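Local coordinates for surface presentation of antigens protein SpaS (Salmonella typhimurium, PDB 3C01), which takes part, as a member of the type III secretion exporter family, in the secretory pathway that presents surface determinants needed for Salmonella entry into mammalian cells, at residues B[9-12]-B[13-16]; B[22-25]-B[26-30]; B[51-54]-B[55-59]; B[76-79]-B[80-84]. All coordinates share one frame; numbering follows the deposited sequence.

Contact 1 (B[9-12]-B[13-16]); sequences YFKP and ELMP
Glu13 doubles back over Lys11 and Pro12, the two residues just ahead of it. A bend about its CB-CG bond (chi2 83°) returns the carboxylate to the chain, placing OE2 3.2 Å from Pro12 CD and OE1 3.4 Å from Lys11 CB. These are contacts with carbon rather than an ion pair: Lys11 NZ stays 6.3 Å from Glu13 OE1, so any attraction between the opposite charges is probably weak. The lysine chain runs beside Leu14 and points the same way, with Lys11 CD 4.0 Å from Leu14 CD2. The backbone here makes a type I beta turn with Pro12 and Glu13 at its two central positions, part of the loop that joins antiparallel strands 4-9 and 19-25. Its closing bond runs from Leu14 N to Lys11 O, 3.0 Å. Met15 N donates to the same Lys11 O at 2.9 Å, adding a wider alpha turn. The two donors come from different directions, Met15 N in the carbonyl plane and Leu14 N 48° above it. Pro12 suits the turn, its ring fixing phi while its CA-H points at Met15 O, 3.3 Å from CA. A water accepts from Lys11 N and donates to Met15 O, tying the two arms together. The Met15 CE methyl meets the edge of the Tyr9 ring near CE1.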
loop_
_atom_site.group_PDB
_atom_site.type_symbol
_atom_site.label_atom_id
_atom_site.label_comp_id
_atom_site.label_asym_id
_atom_site.label_seq_id
_atom_site.Cartn_x
_atom_site.Cartn_y
_atom_site.Cartn_z
ATOM N N TYR B 9 3.837 2.092 -3.570
ATOM C CA TYR B 9 4.328 3.369 -4.076
ATOM C C TYR B 9 4.115 3.322 -5.576
ATOM O O TYR B 9 4.488 2.336 -6.233
ATOM C CB TYR B 9 5.807 3.527 -3.727
ATOM C CG TYR B 9 6.591 4.609 -4.454
ATOM C CD1 TYR B 9 7.009 4.435 -5.777
ATOM C CD2 TYR B 9 6.981 5.773 -3.800
ATOM C CE1 TYR B 9 7.760 5.409 -6.434
ATOM C CE2 TYR B 9 7.726 6.759 -4.449
ATOM C CZ TYR B 9 8.114 6.567 -5.766
ATOM O OH TYR B 9 8.840 7.520 -6.425
ATOM N N PHE B 10 3.516 4.375 -6.123
ATOM C CA PHE B 10 3.354 4.496 -7.574
ATOM C C PHE B 10 3.454 5.960 -7.996
ATOM O O PHE B 10 2.574 6.756 -7.685
ATOM C CB PHE B 10 1.999 3.925 -7.968
ATOM C CG PHE B 10 1.775 3.824 -9.452
ATOM C CD1 PHE B 10 2.698 3.209 -10.268
ATOM C CD2 PHE B 10 0.590 4.312 -10.024
ATOM C CE1 PHE B 10 2.475 3.097 -11.657
ATOM C CE2 PHE B 10 0.362 4.211 -11.396
ATOM C CZ PHE B 10 1.309 3.588 -12.217
ATOM N N LYS B 11 4.537 6.316 -8.679
ATOM C CA LYS B 11 4.673 7.648 -9.281
ATOM C C LYS B 11 5.195 7.469 -10.684
ATOM O O LYS B 11 6.405 7.387 -10.877
ATOM C CB LYS B 11 5.608 8.545 -8.467
ATOM C CG LYS B 11 5.288 8.536 -6.982
ATOM C CD LYS B 11 5.931 9.651 -6.177
ATOM C CE LYS B 11 5.183 9.834 -4.861
ATOM N NZ LYS B 11 6.072 10.099 -3.687
ATOM N N PRO B 12 4.286 7.410 -11.676
ATOM C CA PRO B 12 4.706 7.202 -13.076
ATOM C C PRO B 12 5.584 8.306 -13.672
ATOM O O PRO B 12 6.257 8.046 -14.653
ATOM C CB PRO B 12 3.380 7.101 -13.859
ATOM C CG PRO B 12 2.315 7.070 -12.888
ATOM C CD PRO B 12 2.826 7.538 -11.555
ATOM N N GLU B 13 5.573 9.505 -13.087
ATOM C CA GLU B 13 6.461 10.606 -13.522
ATOM C C GLU B 13 7.914 10.186 -13.316
ATOM O O GLU B 13 8.791 10.571 -14.048
ATOM C CB GLU B 13 6.235 11.895 -12.709
ATOM C CG GLU B 13 4.861 12.086 -12.065
ATOM C CD GLU B 13 4.678 11.356 -10.707
ATOM O OE1 GLU B 13 5.360 11.718 -9.713
ATOM O OE2 GLU B 13 3.827 10.434 -10.628
ATOM N N LEU B 14 8.141 9.414 -12.261
ATOM C CA LEU B 14 9.462 8.957 -11.877
ATOM C C LEU B 14 9.766 7.556 -12.394
ATOM O O LEU B 14 10.871 7.277 -12.796
ATOM C CB LEU B 14 9.542 8.961 -10.351
ATOM C CG LEU B 14 10.034 10.226 -9.628
ATOM C CD1 LEU B 14 10.257 11.443 -10.566
ATOM C CD2 LEU B 14 9.105 10.582 -8.439
ATOM N N MET B 15 8.782 6.670 -12.379
ATOM C CA MET B 15 9.035 5.253 -12.607
ATOM C C MET B 15 7.770 4.529 -13.044
ATOM O O MET B 15 6.732 4.714 -12.461
ATOM C CB MET B 15 9.487 4.649 -11.295
ATOM C CG MET B 15 9.782 3.159 -11.310
ATOM S SD MET B 15 10.402 2.851 -9.649
ATOM C CE MET B 15 8.943 3.027 -8.594
ATOM N N PRO B 16 7.863 3.684 -14.066
ATOM C CA PRO B 16 6.625 3.124 -14.641
ATOM C C PRO B 16 5.928 2.037 -13.810
ATOM O O PRO B 16 4.710 1.893 -13.908
ATOM C CB PRO B 16 7.086 2.572 -16.006
ATOM C CG PRO B 16 8.558 2.303 -15.827
ATOM C CD PRO B 16 9.080 3.240 -14.767
HETATM O O HOH W 1 5.870 3.927 -9.772
#

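Contact 2 (B[22-25]-B[26-30]); sequences VYET and NQRAL
Glu24 lies across the aliphatic base of Arg28, its OE2 3.8 Å from Arg28 CB and its own CB 3.9 Å from that same Arg28 CB. With CG anti to the carbonyl carbon and a second bend at chi2 (-65°), the glutamate chain curls round, yet the arginine runs on extended from CG to NE and carries its guanidinium away from the carboxylate. Glu24 OE2 and Arg28 NE remain 5.1 Å apart, too far for a salt bridge; OE1 has a long, weak ion pair with Arg59. The contact is a tight strand-to-helix turn, strand 22-25 and helix 26-30 having directions 126° apart. Thr25 O faces the first helical turn and receives Ala29 N at 3.1 Å, the donor standing 76° above the carbonyl plane, and Arg28 N in a weak bond at 3.2 Å. Ala29 CB packs 3.5 Å from Thr25 C, against the end of the strand, and Leu30 N continues the helical bonding to Asn26 O at 2.9 Å. The Thr25 and Asn26 side chains lie side by side, pointing the same way. Asn26 OD1 accepts from Thr2 N, near the Pro-Thr-His amino end, consistent with the self-cleavage known in this exporter family. Strand 19-25 is paired antiparallel with strand 4-9, through Val22 with Gly7 and Glu24 with Thr5; Val22 and Glu24 both touch Val32 of helix 26-39, while Tyr23 packs against helix 47-56.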
loop_
_atom_site.group_PDB
_atom_site.type_symbol
_atom_site.label_atom_id
_atom_site.label_comp_id
_atom_site.label_asym_id
_atom_site.label_seq_id
_atom_site.Cartn_x
_atom_site.Cartn_y
_atom_site.Cartn_z
ATOM N N VAL B 22 5.966 -0.456 1.904
ATOM C CA VAL B 22 5.777 -0.776 3.308
ATOM C C VAL B 22 5.507 -2.262 3.387
ATOM O O VAL B 22 4.780 -2.795 2.551
ATOM C CB VAL B 22 4.573 -0.046 3.854
ATOM C CG1 VAL B 22 4.263 -0.495 5.291
ATOM C CG2 VAL B 22 4.793 1.455 3.743
ATOM N N TYR B 23 6.090 -2.934 4.385
ATOM C CA TYR B 23 5.848 -4.366 4.562
ATOM C C TYR B 23 5.948 -4.727 6.051
ATOM O O TYR B 23 7.046 -4.718 6.615
ATOM C CB TYR B 23 6.892 -5.103 3.751
ATOM C CG TYR B 23 6.724 -6.595 3.622
ATOM C CD1 TYR B 23 6.108 -7.137 2.495
ATOM C CD2 TYR B 23 7.250 -7.458 4.568
ATOM C CE1 TYR B 23 5.972 -8.487 2.324
ATOM C CE2 TYR B 23 7.110 -8.838 4.424
ATOM C CZ TYR B 23 6.478 -9.340 3.290
ATOM O OH TYR B 23 6.355 -10.691 3.075
ATOM N N GLU B 24 4.815 -5.027 6.679
ATOM C CA GLU B 24 4.777 -5.238 8.113
ATOM C C GLU B 24 3.670 -6.193 8.494
ATOM O O GLU B 24 2.661 -6.289 7.813
ATOM C CB GLU B 24 4.554 -3.927 8.873
ATOM C CG GLU B 24 5.547 -2.779 8.594
ATOM C CD GLU B 24 6.983 -3.072 9.029
ATOM O OE1 GLU B 24 7.908 -2.294 8.607
ATOM O OE2 GLU B 24 7.198 -4.085 9.770
ATOM N N THR B 25 3.831 -6.876 9.616
ATOM C CA THR B 25 2.802 -7.765 10.082
ATOM C C THR B 25 2.452 -7.466 11.533
ATOM O O THR B 25 3.141 -6.703 12.218
ATOM C CB THR B 25 3.299 -9.210 9.978
ATOM O OG1 THR B 25 4.259 -9.424 10.997
ATOM C CG2 THR B 25 3.976 -9.478 8.657
ATOM N N ASN B 26 1.353 -8.071 11.992
ATOM C CA ASN B 26 0.933 -8.018 13.401
ATOM C C ASN B 26 0.942 -6.609 13.959
ATOM O O ASN B 26 0.344 -5.733 13.347
ATOM C CB ASN B 26 1.733 -9.015 14.226
ATOM C CG ASN B 26 1.573 -10.437 13.689
ATOM O OD1 ASN B 26 0.447 -10.842 13.311
ATOM N ND2 ASN B 26 2.686 -11.190 13.605
ATOM N N GLN B 27 1.579 -6.379 15.105
ATOM C CA GLN B 27 1.527 -5.062 15.773
ATOM C C GLN B 27 1.980 -3.930 14.881
ATOM O O GLN B 27 1.383 -2.860 14.860
ATOM C CB GLN B 27 2.380 -5.032 17.037
ATOM C CG GLN B 27 1.877 -5.942 18.150
ATOM C CD GLN B 27 0.404 -5.694 18.548
ATOM O OE1 GLN B 27 -0.447 -6.560 18.327
ATOM N NE2 GLN B 27 0.105 -4.514 19.117
ATOM N N ARG B 28 3.021 -4.170 14.125
ATOM C CA ARG B 28 3.555 -3.147 13.293
ATOM C C ARG B 28 2.541 -2.897 12.209
ATOM O O ARG B 28 2.335 -1.736 11.825
ATOM C CB ARG B 28 4.959 -3.524 12.779
ATOM C CG ARG B 28 6.044 -3.082 13.766
ATOM C CD ARG B 28 7.398 -3.799 13.574
ATOM N NE ARG B 28 8.264 -3.635 14.756
ATOM C CZ ARG B 28 8.032 -4.181 15.956
ATOM N NH1 ARG B 28 6.949 -4.950 16.195
ATOM N NH2 ARG B 28 8.884 -3.946 16.944
ATOM N N ALA B 29 1.838 -3.961 11.783
ATOM C CA ALA B 29 0.763 -3.780 10.800
ATOM C C ALA B 29 -0.332 -2.887 11.363
ATOM O O ALA B 29 -0.760 -1.929 10.709
ATOM C CB ALA B 29 0.211 -5.102 10.283
ATOM N N LEU B 30 -0.761 -3.153 12.589
ATOM C CA LEU B 30 -1.780 -2.296 13.213
ATOM C C LEU B 30 -1.305 -0.837 13.282
ATOM O O LEU B 30 -2.087 0.073 13.012
ATOM C CB LEU B 30 -2.174 -2.806 14.591
ATOM C CG LEU B 30 -2.930 -4.149 14.635
ATOM C CD1 LEU B 30 -3.091 -4.618 16.105
ATOM C CD2 LEU B 30 -4.313 -4.134 13.897
#

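Contact 3 (B[51-54]-B[55-59]); sequences RSLF and KTHRR
The last turn of helix 47-56 and the loop leaving it make up this contact, the C-terminal end of the helix, where backbone amides and polar side chains both reach its last carbonyls. Thr56 N donates to Ser52 O at 2.9 Å and His57 N to Leu53 O at 2.8 Å, although His57 itself has already left helical geometry. Thr56 OG1, set between its backbone N and carbonyl carbon (chi1 54°), lies 2.7 Å from Ser52 O and within hydrogen-bonding reach of Glu67 OE1, two acceptors competing for its single proton. The same hydroxyl oxygen accepts from His57 ND1 at 2.7 Å, in the plane of the imidazole, and NE2 on the far side of the ring bonds with Ser64 N. With both nitrogens engaged, the ring is fixed in rotation. Leu53 CD2 lies over one face of it in a CH-pi contact, 4.2 Å from the His57 ring centroid. Arg58 bends back at chi2 (-49°) so that NH2 reaches two carbonyls near the helix end: His57 O at 2.9 Å, almost straight and in the guanidinium plane, and Lys55 O at 3.3 Å. A positive charge here would probably be favoured by the helix dipole. Phe54 faces the sheet: its ring meets that of Tyr23 on strand 19-25 with planes about 15° apart, and its carbonyl oxygen bonds with Tyr23 OH. Leu53 packs on Ile6 of strand 4-9, and Ser52 OG bonds with Glu67 OE2 of helix 65-84.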
loop_
_atom_site.group_PDB
_atom_site.type_symbol
_atom_site.label_atom_id
_atom_site.label_comp_id
_atom_site.label_asym_id
_atom_site.label_seq_id
_atom_site.Cartn_x
_atom_site.Cartn_y
_atom_site.Cartn_z
ATOM N N ARG B 51 -2.746 -10.947 1.298
ATOM C CA ARG B 51 -2.162 -12.236 1.589
ATOM C C ARG B 51 -1.175 -12.682 0.516
ATOM O O ARG B 51 -0.127 -13.238 0.810
ATOM C CB ARG B 51 -3.264 -13.263 1.754
ATOM C CG ARG B 51 -3.043 -14.182 2.908
ATOM C CD ARG B 51 -4.308 -14.457 3.723
ATOM N NE ARG B 51 -4.189 -14.014 5.124
ATOM C CZ ARG B 51 -3.276 -14.457 6.012
ATOM N NH1 ARG B 51 -2.322 -15.351 5.672
ATOM N NH2 ARG B 51 -3.300 -13.986 7.259
ATOM N N SER B 52 -1.489 -12.424 -0.735
ATOM C CA SER B 52 -0.653 -12.935 -1.757
ATOM C C SER B 52 0.565 -12.024 -2.008
ATOM O O SER B 52 1.656 -12.546 -2.272
ATOM C CB SER B 52 -1.466 -13.285 -3.018
ATOM O OG SER B 52 -2.043 -12.155 -3.613
ATOM N N LEU B 53 0.410 -10.695 -1.934
ATOM C CA LEU B 53 1.575 -9.825 -1.968
ATOM C C LEU B 53 2.522 -10.157 -0.832
ATOM O O LEU B 53 3.746 -10.221 -1.042
ATOM C CB LEU B 53 1.205 -8.386 -1.853
ATOM C CG LEU B 53 0.467 -7.775 -3.043
ATOM C CD1 LEU B 53 -0.128 -6.383 -2.646
ATOM C CD2 LEU B 53 1.365 -7.700 -4.320
ATOM N N PHE B 54 1.977 -10.428 0.350
ATOM C CA PHE B 54 2.806 -10.836 1.496
ATOM C C PHE B 54 3.632 -12.075 1.159
ATOM O O PHE B 54 4.805 -12.150 1.475
ATOM C CB PHE B 54 1.962 -11.132 2.730
ATOM C CG PHE B 54 2.775 -11.536 3.908
ATOM C CD1 PHE B 54 3.602 -10.616 4.542
ATOM C CD2 PHE B 54 2.778 -12.846 4.359
ATOM C CE1 PHE B 54 4.410 -11.005 5.620
ATOM C CE2 PHE B 54 3.580 -13.228 5.441
ATOM C CZ PHE B 54 4.393 -12.296 6.068
ATOM N N LYS B 55 3.021 -13.027 0.475
ATOM C CA LYS B 55 3.664 -14.298 0.194
ATOM C C LYS B 55 4.688 -14.152 -0.909
ATOM O O LYS B 55 5.772 -14.641 -0.794
ATOM C CB LYS B 55 2.609 -15.338 -0.178
ATOM C CG LYS B 55 3.087 -16.763 -0.086
ATOM C CD LYS B 55 2.613 -17.646 -1.273
ATOM C CE LYS B 55 1.110 -17.500 -1.593
ATOM N NZ LYS B 55 0.614 -18.715 -2.377
ATOM N N THR B 56 4.357 -13.408 -1.950
ATOM C CA THR B 56 5.198 -13.331 -3.161
ATOM C C THR B 56 6.301 -12.263 -3.088
ATOM O O THR B 56 7.386 -12.499 -3.563
ATOM C CB THR B 56 4.318 -13.081 -4.424
ATOM O OG1 THR B 56 3.476 -11.915 -4.224
ATOM C CG2 THR B 56 3.422 -14.294 -4.689
ATOM N N HIS B 57 6.035 -11.117 -2.465
ATOM C CA HIS B 57 6.952 -9.987 -2.475
ATOM C C HIS B 57 7.622 -9.716 -1.109
ATOM O O HIS B 57 7.251 -10.295 -0.109
ATOM C CB HIS B 57 6.186 -8.739 -2.885
ATOM C CG HIS B 57 5.729 -8.746 -4.300
ATOM N ND1 HIS B 57 4.769 -9.613 -4.769
ATOM C CD2 HIS B 57 6.080 -7.967 -5.351
ATOM C CE1 HIS B 57 4.583 -9.399 -6.062
ATOM N NE2 HIS B 57 5.352 -8.394 -6.435
ATOM N N ARG B 58 8.600 -8.815 -1.112
ATOM C CA ARG B 58 9.294 -8.312 0.064
ATOM C C ARG B 58 9.445 -6.785 -0.054
ATOM O O ARG B 58 9.310 -6.189 -1.153
ATOM C CB ARG B 58 10.724 -8.909 0.157
ATOM C CG ARG B 58 10.790 -10.438 0.397
ATOM C CD ARG B 58 9.878 -10.811 1.561
ATOM N NE ARG B 58 9.956 -12.211 1.920
ATOM C CZ ARG B 58 9.029 -13.138 1.647
ATOM N NH1 ARG B 58 9.243 -14.374 2.048
ATOM N NH2 ARG B 58 7.923 -12.877 0.972
ATOM N N ARG B 59 9.750 -6.156 1.082
ATOM C CA ARG B 59 9.937 -4.729 1.145
ATOM C C ARG B 59 10.861 -4.288 0.021
ATOM O O ARG B 59 11.901 -4.873 -0.180
ATOM C CB ARG B 59 10.507 -4.310 2.505
ATOM C CG ARG B 59 10.301 -2.814 2.794
ATOM C CD ARG B 59 10.774 -2.368 4.179
ATOM N NE ARG B 59 10.096 -3.075 5.248
ATOM C CZ ARG B 59 10.533 -4.188 5.811
ATOM N NH1 ARG B 59 11.662 -4.742 5.412
ATOM N NH2 ARG B 59 9.809 -4.772 6.769
#

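Contact 4 (B[76-79]-B[80-84]); sequences VWLE and EVENA
Val76 O takes the amide of Glu80 at 3.0 Å in an essentially straight bond, the first of four successive alpha-helical bonds in the last turns of helix 65-84. Val81 N to Trp77 O (3.0 Å), Glu82 N to Leu78 O (2.9 Å) and Asn83 N to Glu79 O (2.8 Å) follow, so each carbonyl of 76-79 is satisfied by the amide four residues on. Ala84 N extends the series to Glu80 O. The Glu80 carboxylate folds back beside Val76, its OE2 3.4 Å from CG1, a contact with a methyl rather than a donor. Glu82 is extended beyond CG, and its OE1 forms a salt bridge with a basic side chain of another protein's chain. Leu78 and Glu79 also pack on basic side chains of that other protein. Trp77 sits on the surface, its side chain about 5 Å from a bound cysteine. With CG anti to the backbone N (chi1 180°), its indole meets Val81 by one face, and the Val81 CG2 methyl stands 3.7 Å from the centroid of the Trp77 six-membered ring, 19° off the normal, in a CH-pi contact.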
loop_
_atom_site.group_PDB
_atom_site.type_symbol
_atom_site.label_atom_id
_atom_site.label_comp_id
_atom_site.label_asym_id
_atom_site.label_seq_id
_atom_site.Cartn_x
_atom_site.Cartn_y
_atom_site.Cartn_z
ATOM N N VAL B 76 -6.006 2.229 -10.606
ATOM C CA VAL B 76 -6.938 2.926 -11.482
ATOM C C VAL B 76 -8.231 3.160 -10.716
ATOM O O VAL B 76 -8.812 4.247 -10.752
ATOM C CB VAL B 76 -7.212 2.151 -12.824
ATOM C CG1 VAL B 76 -8.460 2.677 -13.534
ATOM C CG2 VAL B 76 -5.997 2.233 -13.730
ATOM N N TRP B 77 -8.676 2.145 -10.003
ATOM C CA TRP B 77 -9.898 2.275 -9.263
ATOM C C TRP B 77 -9.801 3.433 -8.262
ATOM O O TRP B 77 -10.681 4.257 -8.169
ATOM C CB TRP B 77 -10.210 0.962 -8.563
ATOM C CG TRP B 77 -11.440 1.051 -7.790
ATOM C CD1 TRP B 77 -12.735 0.924 -8.259
ATOM C CD2 TRP B 77 -11.545 1.349 -6.404
ATOM N NE1 TRP B 77 -13.615 1.095 -7.230
ATOM C CE2 TRP B 77 -12.921 1.364 -6.083
ATOM C CE3 TRP B 77 -10.616 1.582 -5.397
ATOM C CZ2 TRP B 77 -13.378 1.586 -4.792
ATOM C CZ3 TRP B 77 -11.078 1.841 -4.101
ATOM C CH2 TRP B 77 -12.438 1.825 -3.812
ATOM N N LEU B 78 -8.702 3.501 -7.530
ATOM C CA LEU B 78 -8.522 4.559 -6.543
ATOM C C LEU B 78 -8.507 5.940 -7.175
ATOM O O LEU B 78 -9.051 6.888 -6.615
ATOM C CB LEU B 78 -7.241 4.341 -5.741
ATOM C CG LEU B 78 -7.074 5.315 -4.574
ATOM C CD1 LEU B 78 -8.260 5.223 -3.591
ATOM C CD2 LEU B 78 -5.754 5.121 -3.883
ATOM N N GLU B 79 -7.930 6.043 -8.361
ATOM C CA GLU B 79 -7.845 7.322 -9.042
ATOM C C GLU B 79 -9.234 7.799 -9.502
ATOM O O GLU B 79 -9.614 8.958 -9.256
ATOM C CB GLU B 79 -6.883 7.218 -10.213
ATOM C CG GLU B 79 -6.158 8.481 -10.494
ATOM C CD GLU B 79 -5.084 8.257 -11.490
ATOM O OE1 GLU B 79 -3.981 7.809 -11.098
ATOM O OE2 GLU B 79 -5.341 8.505 -12.685
ATOM N N GLU B 80 -9.996 6.895 -10.131
ATOM C CA GLU B 80 -11.385 7.161 -10.504
ATOM C C GLU B 80 -12.186 7.632 -9.295
ATOM O O GLU B 80 -12.944 8.600 -9.373
ATOM C CB GLU B 80 -12.030 5.910 -11.135
ATOM C CG GLU B 80 -11.817 5.826 -12.673
ATOM C CD GLU B 80 -11.575 4.399 -13.244
ATOM O OE1 GLU B 80 -11.688 3.400 -12.486
ATOM O OE2 GLU B 80 -11.258 4.276 -14.466
ATOM N N VAL B 81 -12.013 6.943 -8.177
ATOM C CA VAL B 81 -12.778 7.214 -6.973
ATOM C C VAL B 81 -12.413 8.590 -6.453
ATOM O O VAL B 81 -13.281 9.376 -6.121
ATOM C CB VAL B 81 -12.502 6.146 -5.905
ATOM C CG1 VAL B 81 -12.854 6.648 -4.524
ATOM C CG2 VAL B 81 -13.270 4.867 -6.236
ATOM N N GLU B 82 -11.124 8.902 -6.422
ATOM C CA GLU B 82 -10.723 10.245 -6.041
ATOM C C GLU B 82 -11.334 11.295 -6.956
ATOM O O GLU B 82 -11.853 12.304 -6.482
ATOM C CB GLU B 82 -9.203 10.364 -6.007
ATOM C CG GLU B 82 -8.671 9.753 -4.717
ATOM C CD GLU B 82 -7.161 9.660 -4.660
ATOM O OE1 GLU B 82 -6.538 9.661 -5.748
ATOM O OE2 GLU B 82 -6.611 9.574 -3.527
ATOM N N ASN B 83 -11.287 11.038 -8.261
ATOM C CA ASN B 83 -11.850 11.958 -9.266
ATOM C C ASN B 83 -13.351 12.204 -9.163
ATOM O O ASN B 83 -13.815 13.311 -9.404
ATOM C CB ASN B 83 -11.524 11.462 -10.675
ATOM C CG ASN B 83 -10.140 11.856 -11.110
ATOM O OD1 ASN B 83 -9.595 12.847 -10.619
ATOM N ND2 ASN B 83 -9.555 11.092 -12.040
ATOM N N ALA B 84 -14.096 11.165 -8.815
ATOM C CA ALA B 84 -15.530 11.280 -8.567
ATOM C C ALA B 84 -15.822 12.249 -7.419
ATOM O O ALA B 84 -16.839 12.976 -7.427
ATOM C CB ALA B 84 -16.113 9.912 -8.258
#

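How the contacts relate
All four contacts lie in the C-terminal part of the membrane protein SpaS. Contact 3 is partly buried; the other three lie on the surface. Contacts 1 and 2 belong to the same two-stranded hairpin, at the loop between the strands and at the end of strand 19-25, with centres 24 Å apart. Contacts 2 and 3 touch directly, Tyr23 joining strand 19-25 to helix 47-56. Contact 4, on helix 65-84, touches none of the others. Chemistry follows place: a water and a doubly accepting carbonyl hold the loop, Thr25 O links the strand end to the first helical turn in contact 2, side-chain hydrogen bonds tie the helix end in contact 3, and contact 4 relies on regular backbone bonds with a carboxylate reaching another chain.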